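Local coordinates for interferon gamma receptor 1 (Gallus gallus, PDB 4EQ3), which probably binds interferon gamma at the cell surface, as the extracellular part of a cytokine receptor chain built from two fibronectin type III-like domains, at residues E37-V42 against A86-Q91; A10-T15 against Q31-S36; Y145-Y150 against H195-L200; D126-E131 against M172-L177; L69-N74 against E136-M141. All blocks are in the same frame, centred on the assembly; numbering follows the deposited sequence.

Overall arrangement
The five contacts sample both fibronectin type III-like domains and their junction. Contacts 1 and 2 belong to the first domain, their centres about 9 Å apart, with Tyr32 of contact 2 packed against Phe41 and Ala86 of contact 1. Contacts 3 and 4, in the second domain, centres about 13 Å apart, lie in different sheets, joined by a hydrogen bond between Tyr150 and His129. The centres of contacts 1 and 3 are about 43 Å apart. Along the chain contact 2 closes before contact 1 opens, contact 5 alternates with contacts 1 and 4, and contacts 3 and 4 alternate. Contact 5 joins the two domains directly, through a salt bridge, a shared water and Trp140 packing.

Contact 1: residues E37-V42 against A86-Q91; sequences ETPHFV and AIVGSQ
His40 and Ile87 form an antiparallel hydrogen-bonded pair, in the parts 40-42 and 86-88 of strands 40-46 and 81-88, whose short axes approach to 4.7 Å with N-to-C directions 146° apart. Two nearly straight bonds fix this register: His40 N donates to Ile87 O at 3.0 Å, and Ile87 N donates to His40 O at 2.7 Å. The following pair, Phe41 and Ala86, is non-hydrogen-bonded and places its side chains on the other face of the sheet from His40 and Ile87. There Ala86 CB touches Phe41 at CD1 and CE1, with 3.6 Å to CE1. Tyr32 packs on both residues and meets the Phe41 ring edge-to-face, as does Trp30. On the face of Ile87, chi2 of 171° extends that side chain so that its CD1 lies 3.7 Å from Val42 CG2, the two side chains crossing obliquely. Ahead of the strand, Pro39 CB rests 4.1 Å from Val88 CG2, while Pro39 CA makes a CA-H...O contact of 3.4 Å with Ile87 O. Beyond Val88 the chain reverses in a type II' turn ending at Gln91, where Gly89 supplies the positive phi of 59°. Strands 40-46 and 81-88 are central in the order 54-62, 40-46, 81-88, 91-97, which matches the C', C, F and G strands of a fibronectin type III domain.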
# COMPACT_ATOMS: atom_id res chain seq x y z
N GLU A 37 -25.82 -22.05 -12.82
CA GLU A 37 -25.27 -22.38 -11.54
C GLU A 37 -24.09 -21.50 -11.12
O GLU A 37 -24.00 -20.40 -11.55
CB GLU A 37 -25.04 -23.88 -11.38
CG GLU A 37 -26.26 -24.54 -10.73
CD GLU A 37 -26.67 -25.87 -11.36
OE1 GLU A 37 -26.81 -25.96 -12.58
OE2 GLU A 37 -26.86 -26.83 -10.61
N THR A 38 -23.23 -22.00 -10.26
CA THR A 38 -22.22 -21.19 -9.66
C THR A 38 -20.83 -21.55 -10.15
O THR A 38 -20.32 -22.62 -9.89
CB THR A 38 -22.28 -21.25 -8.14
OG1 THR A 38 -22.38 -22.60 -7.73
CG2 THR A 38 -23.47 -20.47 -7.60
N PRO A 39 -20.25 -20.62 -10.88
CA PRO A 39 -18.89 -20.73 -11.37
C PRO A 39 -17.86 -20.75 -10.26
O PRO A 39 -18.07 -20.22 -9.21
CB PRO A 39 -18.73 -19.48 -12.20
CG PRO A 39 -19.97 -18.89 -12.33
CD PRO A 39 -20.88 -19.38 -11.30
N HIS A 40 -16.76 -21.42 -10.51
CA HIS A 40 -15.60 -21.33 -9.63
C HIS A 40 -14.41 -20.90 -10.48
O HIS A 40 -14.46 -21.00 -11.70
CB HIS A 40 -15.32 -22.66 -8.94
CG HIS A 40 -16.38 -23.08 -7.98
ND1 HIS A 40 -17.60 -23.58 -8.39
CD2 HIS A 40 -16.42 -23.08 -6.62
CE1 HIS A 40 -18.34 -23.87 -7.33
NE2 HIS A 40 -17.64 -23.58 -6.25
N PHE A 41 -13.35 -20.43 -9.84
CA PHE A 41 -12.24 -19.87 -10.61
C PHE A 41 -10.88 -20.43 -10.19
O PHE A 41 -10.72 -20.93 -9.08
CB PHE A 41 -12.24 -18.34 -10.50
CG PHE A 41 -13.54 -17.71 -10.91
CD1 PHE A 41 -13.87 -17.57 -12.25
CD2 PHE A 41 -14.44 -17.25 -9.96
CE1 PHE A 41 -15.06 -17.00 -12.64
CE2 PHE A 41 -15.65 -16.67 -10.34
CZ PHE A 41 -15.96 -16.54 -11.68
N VAL A 42 -9.91 -20.34 -11.09
CA VAL A 42 -8.54 -20.72 -10.77
C VAL A 42 -7.59 -19.61 -11.16
O VAL A 42 -7.56 -19.17 -12.31
CB VAL A 42 -8.11 -22.02 -11.49
CG1 VAL A 42 -6.71 -22.41 -11.06
CG2 VAL A 42 -9.10 -23.14 -11.17
N ALA A 86 -12.27 -19.68 -15.63
CA ALA A 86 -13.54 -20.03 -14.99
C ALA A 86 -13.90 -21.50 -15.21
O ALA A 86 -13.69 -22.06 -16.28
CB ALA A 86 -14.65 -19.15 -15.52
N ILE A 87 -14.47 -22.11 -14.17
CA ILE A 87 -14.98 -23.46 -14.27
C ILE A 87 -16.49 -23.47 -14.06
O ILE A 87 -16.99 -23.00 -13.04
CB ILE A 87 -14.33 -24.39 -13.25
CG1 ILE A 87 -12.81 -24.27 -13.33
CG2 ILE A 87 -14.78 -25.82 -13.49
CD1 ILE A 87 -12.09 -24.98 -12.20
N VAL A 88 -17.20 -24.00 -15.05
CA VAL A 88 -18.65 -24.04 -15.06
C VAL A 88 -19.11 -25.47 -15.34
O VAL A 88 -19.04 -25.95 -16.47
CB VAL A 88 -19.22 -23.09 -16.13
CG1 VAL A 88 -20.68 -23.40 -16.41
CG2 VAL A 88 -19.03 -21.65 -15.72
N GLY A 89 -19.56 -26.15 -14.30
CA GLY A 89 -19.87 -27.56 -14.42
C GLY A 89 -18.63 -28.32 -14.86
O GLY A 89 -17.58 -28.22 -14.23
N SER A 90 -18.77 -29.08 -15.94
CA SER A 90 -17.67 -29.89 -16.47
C SER A 90 -16.90 -29.13 -17.54
O SER A 90 -16.10 -29.71 -18.28
CB SER A 90 -18.22 -31.20 -17.04
OG SER A 90 -19.38 -30.97 -17.82
N GLN A 91 -17.15 -27.84 -17.63
CA GLN A 91 -16.52 -27.05 -18.64
C GLN A 91 -15.58 -25.99 -18.03
O GLN A 91 -15.80 -25.53 -16.95
CB GLN A 91 -17.56 -26.49 -19.60
CG GLN A 91 -17.97 -27.50 -20.72
CD GLN A 91 -19.00 -26.93 -21.68
OE1 GLN A 91 -18.67 -26.24 -22.65
NE2 GLN A 91 -20.25 -27.22 -21.41

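Contact 2: residues A10-T15 against Q31-S36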
# COMPACT_ATOMS: atom_id res chain seq x y z
N ALA A 10 -19.71 -20.13 -25.16
CA ALA A 10 -19.55 -21.33 -24.36
C ALA A 10 -19.42 -20.94 -22.91
O ALA A 10 -20.27 -20.27 -22.40
CB ALA A 10 -18.39 -22.08 -24.79
N VAL A 11 -18.35 -21.37 -22.26
CA VAL A 11 -18.03 -20.95 -20.90
C VAL A 11 -17.00 -19.85 -21.03
O VAL A 11 -15.83 -20.09 -21.14
CB VAL A 11 -17.46 -22.08 -20.04
CG1 VAL A 11 -16.74 -21.55 -18.81
CG2 VAL A 11 -18.55 -23.05 -19.68
N PRO A 12 -17.51 -18.65 -21.04
CA PRO A 12 -16.72 -17.46 -21.27
C PRO A 12 -15.68 -17.30 -20.19
O PRO A 12 -15.81 -17.91 -19.18
CB PRO A 12 -17.76 -16.37 -21.21
CG PRO A 12 -18.76 -16.87 -20.31
CD PRO A 12 -18.86 -18.32 -20.57
N SER A 13 -14.66 -16.50 -20.45
CA SER A 13 -13.58 -16.27 -19.51
C SER A 13 -13.93 -15.12 -18.58
O SER A 13 -14.74 -14.27 -18.94
CB SER A 13 -12.29 -15.94 -20.25
OG SER A 13 -12.30 -14.60 -20.72
N PRO A 14 -13.31 -15.08 -17.40
CA PRO A 14 -13.54 -13.94 -16.51
C PRO A 14 -13.29 -12.62 -17.25
O PRO A 14 -12.72 -12.58 -18.35
CB PRO A 14 -12.50 -14.14 -15.41
CG PRO A 14 -12.26 -15.62 -15.40
CD PRO A 14 -12.35 -16.04 -16.84
N THR A 15 -13.73 -11.53 -16.63
CA THR A 15 -13.65 -10.24 -17.28
C THR A 15 -13.31 -9.14 -16.27
O THR A 15 -13.37 -9.35 -15.06
CB THR A 15 -14.99 -9.91 -17.98
OG1 THR A 15 -14.75 -8.98 -19.05
CG2 THR A 15 -15.98 -9.34 -17.00
N GLN A 31 -14.70 -9.91 -12.87
CA GLN A 31 -16.14 -10.00 -12.94
C GLN A 31 -16.54 -11.18 -13.81
O GLN A 31 -15.76 -11.64 -14.66
CB GLN A 31 -16.72 -8.69 -13.48
CG GLN A 31 -16.60 -7.53 -12.50
CD GLN A 31 -17.05 -6.22 -13.09
OE1 GLN A 31 -16.74 -5.91 -14.24
NE2 GLN A 31 -17.78 -5.43 -12.30
N TYR A 32 -17.76 -11.67 -13.61
CA TYR A 32 -18.23 -12.81 -14.36
C TYR A 32 -19.72 -12.72 -14.64
O TYR A 32 -20.48 -12.23 -13.80
CB TYR A 32 -17.91 -14.10 -13.61
CG TYR A 32 -17.85 -15.30 -14.52
CD1 TYR A 32 -16.78 -15.48 -15.39
CD2 TYR A 32 -18.87 -16.25 -14.53
CE1 TYR A 32 -16.73 -16.57 -16.23
CE2 TYR A 32 -18.82 -17.34 -15.36
CZ TYR A 32 -17.74 -17.49 -16.21
OH TYR A 32 -17.68 -18.57 -17.06
N PRO A 33 -20.12 -13.20 -15.81
CA PRO A 33 -21.53 -13.24 -16.18
C PRO A 33 -22.36 -14.18 -15.34
O PRO A 33 -21.86 -15.07 -14.73
CB PRO A 33 -21.49 -13.68 -17.63
CG PRO A 33 -20.25 -14.34 -17.78
CD PRO A 33 -19.30 -13.70 -16.91
N SER A 34 -23.64 -13.88 -15.28
CA SER A 34 -24.59 -14.68 -14.55
C SER A 34 -24.83 -16.04 -15.23
O SER A 34 -25.11 -16.10 -16.40
CB SER A 34 -25.88 -13.91 -14.36
OG SER A 34 -26.70 -14.60 -13.50
N MSE A 35 -24.70 -17.14 -14.49
CA MSE A 35 -24.79 -18.46 -15.06
C MSE A 35 -25.86 -19.18 -14.30
O MSE A 35 -26.17 -18.80 -13.22
CB MSE A 35 -23.51 -19.23 -14.87
CG MSE A 35 -22.33 -18.72 -15.55
SE MSE A 35 -22.63 -18.49 -17.31
CE MSE A 35 -21.01 -17.67 -17.86
N SER A 36 -26.42 -20.24 -14.87
CA SER A 36 -27.47 -20.97 -14.17
C SER A 36 -26.94 -21.36 -12.82
O SER A 36 -27.52 -21.04 -11.78
CB SER A 36 -27.87 -22.22 -14.90
OG SER A 36 -27.65 -22.09 -16.27
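The Tyr32 ring meets segment 10-15 at its edge: Pro14 N lies in the ring plane, Pro14 CA is 3.8 Å from CD1 and Pro12 O is 3.4 Å from CE1. One face carries CD of the adjoining Pro33, 3.2 Å above the plane and offset toward the rim. Tyr32 OH donates to Pro12 O at 2.9 Å, tilted 27° from the carbonyl plane. The two segments lead into strand 17-22 and out of strand 25-31, the A and B strands of the first fibronectin type III-like domain, and their antiparallel pairing begins at Thr15 and Gln31. Each of these residues donates its backbone N to the other's O, and Thr15 CG2 lies 3.7 Å from Gln31 CB. At the far end, the Pro12 side chain crosses that of Tyr32 at about a right angle, and Pro12 CG meets CE of Met35, a selenomethionine, tip to tip at 3.4 Å, tighter than usual van der Waals contact.

Contact 3: residues Y145-Y150 against H195-L200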
# COMPACT_ATOMS: atom_id res chain seq x y z
N TYR A 145 11.52 -1.96 4.40
CA TYR A 145 11.33 -1.07 5.54
C TYR A 145 12.60 -0.31 5.88
O TYR A 145 12.56 0.83 6.32
CB TYR A 145 10.86 -1.84 6.79
CG TYR A 145 9.44 -2.35 6.70
CD1 TYR A 145 8.46 -1.60 6.06
CD2 TYR A 145 9.09 -3.57 7.26
CE1 TYR A 145 7.15 -2.06 5.98
CE2 TYR A 145 7.78 -4.04 7.19
CZ TYR A 145 6.82 -3.28 6.54
OH TYR A 145 5.53 -3.75 6.46
N SER A 146 13.75 -0.94 5.65
CA SER A 146 15.02 -0.25 5.87
C SER A 146 15.12 1.02 5.01
O SER A 146 16.00 1.86 5.23
CB SER A 146 16.20 -1.19 5.61
OG SER A 146 16.48 -1.29 4.23
N GLU A 147 14.22 1.15 4.03
CA GLU A 147 14.22 2.31 3.13
C GLU A 147 12.97 3.19 3.31
O GLU A 147 12.68 4.05 2.48
CB GLU A 147 14.32 1.86 1.68
CG GLU A 147 15.58 1.06 1.34
CD GLU A 147 16.84 1.92 1.31
OE1 GLU A 147 16.72 3.16 1.29
OE2 GLU A 147 17.95 1.35 1.32
N LEU A 148 12.24 2.98 4.39
CA LEU A 148 11.05 3.78 4.66
C LEU A 148 11.41 5.11 5.30
O LEU A 148 12.14 5.16 6.28
CB LEU A 148 10.10 3.03 5.59
CG LEU A 148 8.90 3.84 6.10
CD1 LEU A 148 7.98 4.27 4.95
CD2 LEU A 148 8.13 3.03 7.14
N SER A 149 10.88 6.20 4.74
CA SER A 149 10.98 7.50 5.40
C SER A 149 9.65 8.23 5.31
O SER A 149 8.77 7.87 4.53
CB SER A 149 12.11 8.34 4.77
OG SER A 149 11.84 8.64 3.41
N TYR A 150 9.48 9.27 6.12
CA TYR A 150 8.30 10.10 6.02
C TYR A 150 8.76 11.53 5.84
O TYR A 150 9.74 11.96 6.46
CB TYR A 150 7.42 9.97 7.27
CG TYR A 150 6.72 8.64 7.38
CD1 TYR A 150 7.29 7.59 8.10
CD2 TYR A 150 5.50 8.42 6.76
CE1 TYR A 150 6.65 6.36 8.20
CE2 TYR A 150 4.86 7.19 6.85
CZ TYR A 150 5.45 6.17 7.57
OH TYR A 150 4.82 4.95 7.66
N HIS A 195 7.59 7.61 2.19
CA HIS A 195 8.54 7.49 1.08
C HIS A 195 9.26 6.15 1.20
O HIS A 195 9.62 5.74 2.30
CB HIS A 195 9.60 8.61 1.14
CG HIS A 195 9.12 9.94 0.66
ND1 HIS A 195 8.39 10.80 1.45
CD2 HIS A 195 9.30 10.59 -0.52
CE1 HIS A 195 8.12 11.91 0.77
NE2 HIS A 195 8.66 11.80 -0.43
N PHE A 196 9.46 5.47 0.08
CA PHE A 196 10.35 4.31 0.05
C PHE A 196 11.44 4.57 -1.01
O PHE A 196 11.14 4.93 -2.14
CB PHE A 196 9.58 3.02 -0.27
CG PHE A 196 8.74 2.49 0.89
CD1 PHE A 196 7.39 2.77 0.97
CD2 PHE A 196 9.31 1.68 1.86
CE1 PHE A 196 6.61 2.27 2.02
CE2 PHE A 196 8.54 1.17 2.92
CZ PHE A 196 7.19 1.48 3.00
N PHE A 197 12.70 4.39 -0.62
CA PHE A 197 13.83 4.65 -1.52
C PHE A 197 13.81 6.09 -2.01
O PHE A 197 13.86 6.35 -3.21
CB PHE A 197 13.78 3.74 -2.74
CG PHE A 197 13.75 2.28 -2.40
CD1 PHE A 197 14.93 1.59 -2.15
CD2 PHE A 197 12.56 1.59 -2.34
CE1 PHE A 197 14.90 0.25 -1.84
CE2 PHE A 197 12.54 0.23 -2.04
CZ PHE A 197 13.71 -0.43 -1.79
N ASP A 198 13.76 7.03 -1.06
CA ASP A 198 13.61 8.45 -1.37
C ASP A 198 12.33 8.71 -2.15
O ASP A 198 11.27 8.94 -1.55
CB ASP A 198 14.83 8.99 -2.14
CG ASP A 198 16.11 8.86 -1.34
OD1 ASP A 198 16.06 9.06 -0.11
OD2 ASP A 198 17.17 8.56 -1.95
N ASP A 199 12.41 8.69 -3.48
CA ASP A 199 11.24 9.05 -4.28
C ASP A 199 10.75 7.99 -5.28
O ASP A 199 9.89 8.29 -6.12
CB ASP A 199 11.48 10.39 -4.98
CG ASP A 199 11.43 11.57 -4.01
OD1 ASP A 199 11.95 12.65 -4.35
OD2 ASP A 199 10.87 11.41 -2.89
N LEU A 200 11.27 6.77 -5.19
CA LEU A 200 10.79 5.69 -6.05
C LEU A 200 9.32 5.33 -5.75
O LEU A 200 8.56 4.97 -6.66
CB LEU A 200 11.68 4.46 -5.92
CG LEU A 200 13.13 4.64 -6.38
CD1 LEU A 200 13.85 3.30 -6.40
CD2 LEU A 200 13.22 5.31 -7.75
O HOH W 1 12.71 6.84 1.79
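Leu148 lies across Phe196, its CD1 over one ring face, 3.8 Å from the centroid. Its CG is anti to the backbone N (chi1 172°), while Leu148 CB touches Phe196 CE2 at 3.6 Å. At the edge of the same ring comes Tyr145 CD1; that tyrosine runs alongside Phe196 and bonds through OH to Pro133 O. Strands 148-156 and 186-196 are the C and F strands of the second fibronectin type III-like domain, paired here by reciprocal backbone bonds between Ser149 and His195. Where strand 148-156 begins and strand 186-196 ends, Glu147 crosses Phe197 at about a right angle: CB sits over the ring face, 3.9 Å from the centroid, and CG reaches CE1 at 3.4 Å. A bend at chi2 (-72°) places CD beside the ring; carboxylate and ring planes are 13° apart. A water donates to Glu147 O at 2.9 Å, accepts from Asp198 N and bonds to Ser149 OG. From the first domain, Phe24 and Phe77 stack edge-to-face on Phe196 and Phe197.

Contact 4: residues D126-E131 against M172-L177; sequences DVYHPE and MNECNL
Tyr128 runs alongside Glu174, both side chains pointing the same way. Starting from the backbone, Tyr128 CB lies 3.5 Å from Asn173 O; CG, held between the backbone N and the carbonyl carbon (chi1 81°), comes within 4.2 Å of Glu174 CG. Farther out, Tyr128 CD2 meets both Glu174 CG and OE2, and CE2 is 4.0 Å from Glu174 OE2. Pro130 CD sits over the centre of one ring face. Beyond Tyr128, water 3 accepts from His129 N and donates to Asn173 O. Toward the strand interior, Val127 and Cys175 exchange two backbone bonds, with Val127 N to Cys175 O at 2.9 Å, and Val127 CG1 packs 3.7 Å from Cys175 CB. On the face opposite this pair, Asn176 ND2 donates to Asp126 OD1 at 3.0 Å from 44° above the carboxylate plane. Cys175 is also disulfide-linked to Cys170. With strand 113-119, these antiparallel strands make the three-stranded A-B-E sheet of a fibronectin type III sandwich.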
# COMPACT_ATOMS: atom_id res chain seq x y z
N ASP A 126 3.98 12.13 15.73
CA ASP A 126 4.11 10.69 15.64
C ASP A 126 3.45 10.26 14.34
O ASP A 126 2.30 10.63 14.07
CB ASP A 126 3.46 9.99 16.83
CG ASP A 126 4.25 10.19 18.13
OD1 ASP A 126 5.34 9.59 18.27
OD2 ASP A 126 3.76 10.94 19.00
N VAL A 127 4.17 9.50 13.54
CA VAL A 127 3.64 9.10 12.25
C VAL A 127 3.99 7.64 11.97
O VAL A 127 5.10 7.20 12.25
CB VAL A 127 4.18 10.02 11.15
CG1 VAL A 127 5.71 9.98 11.13
CG2 VAL A 127 3.59 9.64 9.79
N TYR A 128 3.03 6.90 11.43
CA TYR A 128 3.25 5.52 11.01
C TYR A 128 2.07 5.00 10.18
O TYR A 128 1.06 5.68 10.03
CB TYR A 128 3.50 4.62 12.22
CG TYR A 128 2.24 4.16 12.93
CD1 TYR A 128 1.33 5.08 13.44
CD2 TYR A 128 1.98 2.81 13.12
CE1 TYR A 128 0.19 4.67 14.10
CE2 TYR A 128 0.84 2.38 13.78
CZ TYR A 128 -0.05 3.32 14.27
OH TYR A 128 -1.18 2.90 14.92
N HIS A 129 2.23 3.79 9.64
CA HIS A 129 1.19 3.12 8.86
C HIS A 129 0.78 1.83 9.53
O HIS A 129 1.44 0.80 9.33
CB HIS A 129 1.75 2.75 7.48
CG HIS A 129 1.56 3.81 6.44
ND1 HIS A 129 2.48 4.81 6.23
CD2 HIS A 129 0.57 4.01 5.55
CE1 HIS A 129 2.06 5.59 5.25
NE2 HIS A 129 0.91 5.12 4.81
N PRO A 130 -0.33 1.84 10.30
CA PRO A 130 -0.76 0.62 11.00
C PRO A 130 -1.01 -0.54 10.03
O PRO A 130 -0.90 -1.70 10.41
CB PRO A 130 -2.07 1.05 11.68
CG PRO A 130 -2.53 2.24 10.92
CD PRO A 130 -1.28 2.95 10.50
N GLU A 131 -1.35 -0.26 8.79
CA GLU A 131 -1.62 -1.28 7.80
C GLU A 131 -0.41 -2.05 7.32
O GLU A 131 -0.54 -3.10 6.84
CB GLU A 131 -2.27 -0.67 6.60
CG GLU A 131 -3.35 0.23 6.92
CD GLU A 131 -2.97 1.71 6.84
OE1 GLU A 131 -3.86 2.43 6.41
OE2 GLU A 131 -1.83 2.13 7.20
N MSE A 172 10.44 -0.13 14.45
CA MSE A 172 9.11 -0.69 14.25
C MSE A 172 8.32 0.12 13.23
O MSE A 172 7.15 0.14 13.27
CB MSE A 172 8.31 -0.77 15.59
CG MSE A 172 8.43 -2.06 16.39
SE MSE A 172 7.86 -2.11 18.31
CE MSE A 172 8.71 -0.52 18.91
N ASN A 173 9.02 0.83 12.35
CA ASN A 173 8.35 1.67 11.36
C ASN A 173 7.53 2.80 11.97
O ASN A 173 6.70 3.40 11.30
CB ASN A 173 7.45 0.81 10.47
CG ASN A 173 8.22 -0.28 9.74
OD1 ASN A 173 9.39 -0.10 9.42
ND2 ASN A 173 7.56 -1.40 9.48
N GLU A 174 7.75 3.07 13.26
CA GLU A 174 7.04 4.14 13.93
C GLU A 174 7.97 5.33 14.18
O GLU A 174 8.89 5.25 15.00
CB GLU A 174 6.43 3.64 15.24
CG GLU A 174 5.42 2.52 15.04
CD GLU A 174 4.94 1.90 16.35
OE1 GLU A 174 5.79 1.54 17.20
OE2 GLU A 174 3.70 1.77 16.53
N CYS A 175 7.72 6.42 13.46
CA CYS A 175 8.59 7.59 13.51
C CYS A 175 8.04 8.66 14.43
O CYS A 175 6.83 8.87 14.51
CB CYS A 175 8.75 8.19 12.12
SG CYS A 175 9.29 7.02 10.87
N ASN A 176 8.95 9.36 15.08
CA ASN A 176 8.59 10.46 15.96
C ASN A 176 9.51 11.64 15.69
O ASN A 176 10.70 11.46 15.42
CB ASN A 176 8.68 10.01 17.41
CG ASN A 176 8.71 11.16 18.38
OD1 ASN A 176 9.68 11.91 18.44
ND2 ASN A 176 7.63 11.31 19.16
N LEU A 177 8.97 12.85 15.75
CA LEU A 177 9.76 14.04 15.47
C LEU A 177 9.35 15.17 16.41
O LEU A 177 8.16 15.39 16.65
CB LEU A 177 9.53 14.47 14.02
CG LEU A 177 10.37 15.59 13.43
CD1 LEU A 177 11.84 15.19 13.39
CD2 LEU A 177 9.87 15.94 12.03
O HOH W 2 6.18 7.26 17.50
O HOH W 3 5.13 2.88 9.18

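Contact 5: residues L69-N74 against E136-M141; sequences LSEEIN and EVRPWM
Trp140 lays its indole over the backbone of Asn74, whose CA stands 3.5 Å from the centroid of the six-membered ring and 15° off its normal, a CH-pi contact. Asn74 CB continues over the pyrrole side, 3.7 Å from Trp140 CG, and Asn74 O lies over the same ring system, 3.3 Å from CE3. The opposite face is packed by the selenium of Met141, a selenomethionine. At the pyrrole nitrogen, a water accepts from Trp140 NE1 at 3.1 Å and donates to Ser70 O and Ile73 O, so one molecule joins both loops. Arg138 reaches across with its chain extended from CG to NE and grips Glu71 side-on: NE and NH2 each donate to the single atom Glu71 OE2, both at 3.0 Å. OE2 lies close to the guanidinium plane, although the carboxylate plane is turned 43° from it. Ser70 O sits over the guanidinium centre, and NH1 has a weak bond to Phe24 O. Since these loops belong to different fibronectin type III-like domains, the domain junction combines a salt bridge, a bridging water and aromatic packing; the charge pair, with Glu71 exposed, would probably be tempered by solvent.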
# COMPACT_ATOMS: atom_id res chain seq x y z
N LEU A 69 -3.42 -11.61 -3.22
CA LEU A 69 -2.13 -12.01 -3.79
C LEU A 69 -0.96 -11.61 -2.91
O LEU A 69 0.21 -11.82 -3.28
CB LEU A 69 -1.95 -11.39 -5.18
CG LEU A 69 -3.01 -11.64 -6.25
CD1 LEU A 69 -2.71 -10.82 -7.50
CD2 LEU A 69 -3.07 -13.12 -6.59
N SER A 70 -1.25 -11.03 -1.75
CA SER A 70 -0.22 -10.44 -0.90
C SER A 70 0.88 -11.41 -0.51
O SER A 70 2.00 -10.99 -0.20
CB SER A 70 -0.84 -9.84 0.37
OG SER A 70 -1.81 -8.86 0.05
N GLU A 71 0.58 -12.70 -0.50
CA GLU A 71 1.57 -13.69 -0.08
C GLU A 71 2.36 -14.24 -1.25
O GLU A 71 3.31 -15.00 -1.05
CB GLU A 71 0.90 -14.83 0.68
CG GLU A 71 0.18 -14.40 1.95
CD GLU A 71 1.13 -13.87 3.02
OE1 GLU A 71 1.95 -14.65 3.54
OE2 GLU A 71 1.05 -12.66 3.34
N GLU A 72 1.98 -13.86 -2.47
CA GLU A 72 2.64 -14.35 -3.68
C GLU A 72 3.65 -13.33 -4.20
O GLU A 72 4.43 -13.62 -5.10
CB GLU A 72 1.61 -14.61 -4.77
CG GLU A 72 0.52 -15.60 -4.37
CD GLU A 72 1.03 -17.02 -4.33
OE1 GLU A 72 2.00 -17.33 -5.07
OE2 GLU A 72 0.48 -17.82 -3.55
N ILE A 73 3.62 -12.14 -3.63
CA ILE A 73 4.44 -11.05 -4.13
C ILE A 73 5.53 -10.73 -3.13
O ILE A 73 5.26 -10.26 -2.03
CB ILE A 73 3.59 -9.81 -4.41
CG1 ILE A 73 2.59 -10.12 -5.52
CG2 ILE A 73 4.47 -8.61 -4.76
CD1 ILE A 73 1.53 -9.06 -5.74
N ASN A 74 6.77 -11.00 -3.51
CA ASN A 74 7.88 -10.75 -2.59
C ASN A 74 9.05 -10.10 -3.31
O ASN A 74 10.21 -10.25 -2.91
CB ASN A 74 8.30 -12.04 -1.90
CG ASN A 74 8.37 -13.21 -2.84
OD1 ASN A 74 9.18 -13.22 -3.77
ND2 ASN A 74 7.51 -14.20 -2.62
N GLU A 136 7.99 -9.64 10.91
CA GLU A 136 8.06 -11.01 11.41
C GLU A 136 7.22 -11.96 10.57
O GLU A 136 7.52 -13.14 10.47
CB GLU A 136 7.61 -11.07 12.88
CG GLU A 136 8.71 -10.80 13.88
CD GLU A 136 8.70 -9.37 14.41
OE1 GLU A 136 7.59 -8.80 14.55
OE2 GLU A 136 9.79 -8.83 14.70
N VAL A 137 6.15 -11.43 9.98
CA VAL A 137 5.28 -12.25 9.14
C VAL A 137 5.72 -12.23 7.67
O VAL A 137 5.47 -13.18 6.93
CB VAL A 137 3.81 -11.81 9.26
CG1 VAL A 137 2.93 -12.63 8.32
CG2 VAL A 137 3.33 -11.96 10.70
N ARG A 138 6.37 -11.15 7.26
CA ARG A 138 6.89 -11.05 5.90
C ARG A 138 8.34 -10.60 5.91
O ARG A 138 8.65 -9.44 5.67
CB ARG A 138 6.04 -10.09 5.06
CG ARG A 138 4.72 -10.68 4.64
CD ARG A 138 3.93 -9.71 3.81
NE ARG A 138 2.54 -10.11 3.70
CZ ARG A 138 1.54 -9.29 3.37
NH1 ARG A 138 1.79 -8.00 3.12
NH2 ARG A 138 0.30 -9.75 3.30
N PRO A 139 9.25 -11.54 6.23
CA PRO A 139 10.67 -11.23 6.40
C PRO A 139 11.27 -10.53 5.18
O PRO A 139 12.22 -9.76 5.33
CB PRO A 139 11.30 -12.61 6.62
CG PRO A 139 10.19 -13.43 7.22
CD PRO A 139 8.94 -12.95 6.51
N TRP A 140 10.73 -10.78 3.99
CA TRP A 140 11.26 -10.13 2.80
C TRP A 140 11.06 -8.62 2.84
O TRP A 140 11.66 -7.89 2.06
CB TRP A 140 10.65 -10.72 1.54
CG TRP A 140 9.27 -10.21 1.20
CD1 TRP A 140 8.08 -10.74 1.61
CD2 TRP A 140 8.95 -9.10 0.36
NE1 TRP A 140 7.04 -10.02 1.07
CE2 TRP A 140 7.55 -9.00 0.31
CE3 TRP A 140 9.72 -8.17 -0.35
CZ2 TRP A 140 6.90 -8.02 -0.42
CZ3 TRP A 140 9.07 -7.19 -1.08
CH2 TRP A 140 7.67 -7.12 -1.11
N MSE A 141 10.23 -8.16 3.77
CA MSE A 141 9.91 -6.75 3.89
C MSE A 141 10.97 -5.96 4.64
O MSE A 141 11.01 -4.73 4.55
CB MSE A 141 8.55 -6.57 4.55
CG MSE A 141 7.36 -6.88 3.65
SE MSE A 141 7.13 -5.60 2.17
CE MSE A 141 7.05 -3.92 3.17
O HOH W 4 4.53 -11.82 0.75